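Long-range contact in collagen adhesin (Enterococcus faecalis, PDB 2OKM), which probably binds collagen through this collagen-binding domain, one part of a cell-wall-anchored surface adhesin: residues Glu52-Asp57 against Phe102-Thr107. Residues are numbered along the deposited sequence; the frame is centred on the assembly and turned at random.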
loop_
_atom_site.group_PDB
_atom_site.type_symbol
_atom_site.label_atom_id
_atom_site.label_comp_id
_atom_site.label_asym_id
_atom_site.label_seq_id
_atom_site.Cartn_x
_atom_site.Cartn_y
_atom_site.Cartn_z
ATOM N N GLU A 52 -9.051 5.696 -8.570
ATOM C CA GLU A 52 -9.976 4.602 -8.856
ATOM C C GLU A 52 -9.251 3.326 -9.278
ATOM O O GLU A 52 -9.885 2.362 -9.701
ATOM C CB GLU A 52 -10.944 5.015 -9.966
ATOM C CG GLU A 52 -11.710 6.301 -9.681
ATOM C CD GLU A 52 -12.617 6.706 -10.828
ATOM O OE1 GLU A 52 -12.110 6.906 -11.951
ATOM O OE2 GLU A 52 -13.839 6.829 -10.604
ATOM N N SER A 53 -7.927 3.315 -9.147
ATOM C CA SER A 53 -7.127 2.162 -9.570
ATOM C C SER A 53 -6.820 1.099 -8.519
ATOM O O SER A 53 -6.297 0.035 -8.853
ATOM C CB SER A 53 -5.795 2.647 -10.150
ATOM O OG SER A 53 -4.954 3.169 -9.132
ATOM N N PHE A 54 -7.146 1.364 -7.263
ATOM C CA PHE A 54 -6.826 0.420 -6.195
ATOM C C PHE A 54 -7.465 -0.962 -6.229
ATOM O O PHE A 54 -8.664 -1.098 -6.449
ATOM C CB PHE A 54 -7.147 1.035 -4.830
ATOM C CG PHE A 54 -6.205 2.128 -4.412
ATOM C CD1 PHE A 54 -6.246 3.383 -5.021
ATOM C CD2 PHE A 54 -5.280 1.907 -3.397
ATOM C CE1 PHE A 54 -5.377 4.397 -4.621
ATOM C CE2 PHE A 54 -4.408 2.915 -2.991
ATOM C CZ PHE A 54 -4.457 4.164 -3.605
ATOM N N THR A 55 -6.646 -1.988 -6.011
ATOM C CA THR A 55 -7.147 -3.356 -5.912
ATOM C C THR A 55 -6.410 -3.971 -4.733
ATOM O O THR A 55 -5.270 -3.595 -4.430
ATOM C CB THR A 55 -6.914 -4.221 -7.183
ATOM O OG1 THR A 55 -5.516 -4.426 -7.397
ATOM C CG2 THR A 55 -7.534 -3.557 -8.399
ATOM N N PHE A 56 -7.070 -4.904 -4.060
ATOM C CA PHE A 56 -6.494 -5.551 -2.892
ATOM C C PHE A 56 -6.396 -7.064 -3.057
ATOM O O PHE A 56 -7.398 -7.744 -3.270
ATOM C CB PHE A 56 -7.319 -5.212 -1.645
ATOM C CG PHE A 56 -7.339 -3.748 -1.308
ATOM C CD1 PHE A 56 -8.095 -2.856 -2.063
ATOM C CD2 PHE A 56 -6.587 -3.258 -0.241
ATOM C CE1 PHE A 56 -8.103 -1.492 -1.760
ATOM C CE2 PHE A 56 -6.589 -1.898 0.070
ATOM C CZ PHE A 56 -7.348 -1.014 -0.692
ATOM N N ASP A 57 -5.167 -7.562 -2.943
ATOM C CA ASP A 57 -4.819 -8.982 -3.064
ATOM C C ASP A 57 -4.708 -9.462 -1.618
ATOM O O ASP A 57 -3.678 -9.268 -0.975
ATOM C CB ASP A 57 -3.467 -9.063 -3.783
ATOM C CG ASP A 57 -2.977 -10.478 -3.990
ATOM O OD1 ASP A 57 -3.566 -11.422 -3.424
ATOM O OD2 ASP A 57 -1.977 -10.630 -4.729
ATOM N N PHE A 102 -1.833 -8.430 2.623
ATOM C CA PHE A 102 -2.501 -7.570 1.658
ATOM C C PHE A 102 -1.480 -6.995 0.691
ATOM O O PHE A 102 -0.478 -6.427 1.117
ATOM C CB PHE A 102 -3.160 -6.364 2.345
ATOM C CG PHE A 102 -4.168 -6.715 3.402
ATOM C CD1 PHE A 102 -5.531 -6.674 3.121
ATOM C CD2 PHE A 102 -3.757 -7.065 4.687
ATOM C CE1 PHE A 102 -6.475 -6.974 4.109
ATOM C CE2 PHE A 102 -4.690 -7.366 5.677
ATOM C CZ PHE A 102 -6.050 -7.321 5.388
ATOM N N ILE A 103 -1.712 -7.158 -0.606
ATOM C CA ILE A 103 -0.840 -6.517 -1.577
ATOM C C ILE A 103 -1.781 -5.521 -2.238
ATOM O O ILE A 103 -2.745 -5.898 -2.908
ATOM C CB ILE A 103 -0.264 -7.486 -2.617
ATOM C CG1 ILE A 103 0.751 -8.409 -1.935
ATOM C CG2 ILE A 103 0.427 -6.695 -3.735
ATOM C CD1 ILE A 103 1.349 -9.458 -2.847
ATOM N N VAL A 104 -1.521 -4.242 -1.998
ATOM C CA VAL A 104 -2.349 -3.182 -2.548
ATOM C C VAL A 104 -1.696 -2.672 -3.812
ATOM O O VAL A 104 -0.551 -2.226 -3.791
ATOM C CB VAL A 104 -2.497 -2.006 -1.552
ATOM C CG1 VAL A 104 -3.517 -1.000 -2.075
ATOM C CG2 VAL A 104 -2.921 -2.530 -0.188
ATOM N N ARG A 105 -2.430 -2.756 -4.913
ATOM C CA ARG A 105 -1.932 -2.291 -6.194
ATOM C C ARG A 105 -2.687 -1.040 -6.615
ATOM O O ARG A 105 -3.906 -0.974 -6.495
ATOM C CB ARG A 105 -2.129 -3.365 -7.273
ATOM C CG ARG A 105 -1.244 -4.605 -7.136
ATOM C CD ARG A 105 -1.549 -5.596 -8.256
ATOM N NE ARG A 105 -0.597 -6.707 -8.302
ATOM C CZ ARG A 105 -0.587 -7.731 -7.453
ATOM N NH1 ARG A 105 -1.484 -7.807 -6.479
ATOM N NH2 ARG A 105 0.331 -8.683 -7.576
ATOM N N TYR A 106 -1.954 -0.041 -7.090
ATOM C CA TYR A 106 -2.568 1.178 -7.593
ATOM C C TYR A 106 -1.582 1.833 -8.535
ATOM O O TYR A 106 -0.386 1.539 -8.500
ATOM C CB TYR A 106 -2.963 2.130 -6.452
ATOM C CG TYR A 106 -1.816 2.749 -5.686
ATOM C CD1 TYR A 106 -1.236 3.951 -6.100
ATOM C CD2 TYR A 106 -1.319 2.138 -4.532
ATOM C CE1 TYR A 106 -0.192 4.531 -5.380
ATOM C CE2 TYR A 106 -0.276 2.706 -3.807
ATOM C CZ TYR A 106 0.282 3.902 -4.235
ATOM O OH TYR A 106 1.314 4.466 -3.523
ATOM N N THR A 107 -2.081 2.716 -9.390
ATOM C CA THR A 107 -1.211 3.390 -10.336
ATOM C C THR A 107 -1.300 4.891 -10.210
ATOM O O THR A 107 -2.214 5.432 -9.589
ATOM C CB THR A 107 -1.577 3.044 -11.790
ATOM O OG1 THR A 107 -2.967 3.316 -12.008
ATOM C CG2 THR A 107 -1.288 1.583 -12.083
HETATM O O HOH W 1 -3.682 -6.204 -5.690
#
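Phe54 and Tyr106 meet on the buried side of two antiparallel strands. Tyr106 CB sits over the centre of the Phe54 ring, 3.5 Å from its centroid and almost on the ring normal, a clear CH-pi contact. Beyond it the ring planes are nearly parallel, 14° apart, but slid so far that they barely overlap. The Tyr106 torsion (chi1 68°) sets CG between the backbone N and the carbonyl carbon, over the CZ end of the phenyl face, 3.6 Å from Phe54 CZ; Tyr106 CD2 lies against CE2. Val104 CG1, anti to its backbone N, wedges between the two phenylalanines; it meets Phe54 at the ring edge, near its plane, and covers one face of Phe56 toward the rim. Phe88, edge-to-face with both Phe54 and Tyr106, and Phe72, stacked on Phe56, continue this aromatic layer.

The other face, carrying Thr55, Asp57, Ile103 and Arg105, is mostly polar, with Ile103 the apolar member. Arg105 runs extended from CG to NE; a turn about CD-NE swings CZ off that line, and NH1 faces Asp57 OD2. That salt bridge is long, 3.4 Å from NH1 to OD2, and its hydrogen bond weak, although the carboxylate and guanidinium planes are nearly coplanar. A water accepts from Arg105 NH1 at 2.8 Å, donates to Ile103 O and also bonds Thr55 OG1.

Two hydrogen-bonded pairs, Thr55 with Arg105 and Asp57 with Ile103, set the register of strand 55-59 on strand 101-110, whose other edge pairs with strand 19-26 in an antiparallel sheet of the collagen-binding domain. Thr107 N donates almost straight (172°) to Ser53 OG, which is also bonded to Asn50 O; here a side-chain oxygen replaces a backbone carbonyl as acceptor. Chemically, the pairing joins an aromatic face turned into the domain to a mostly polar one where water shares in holding the arginine.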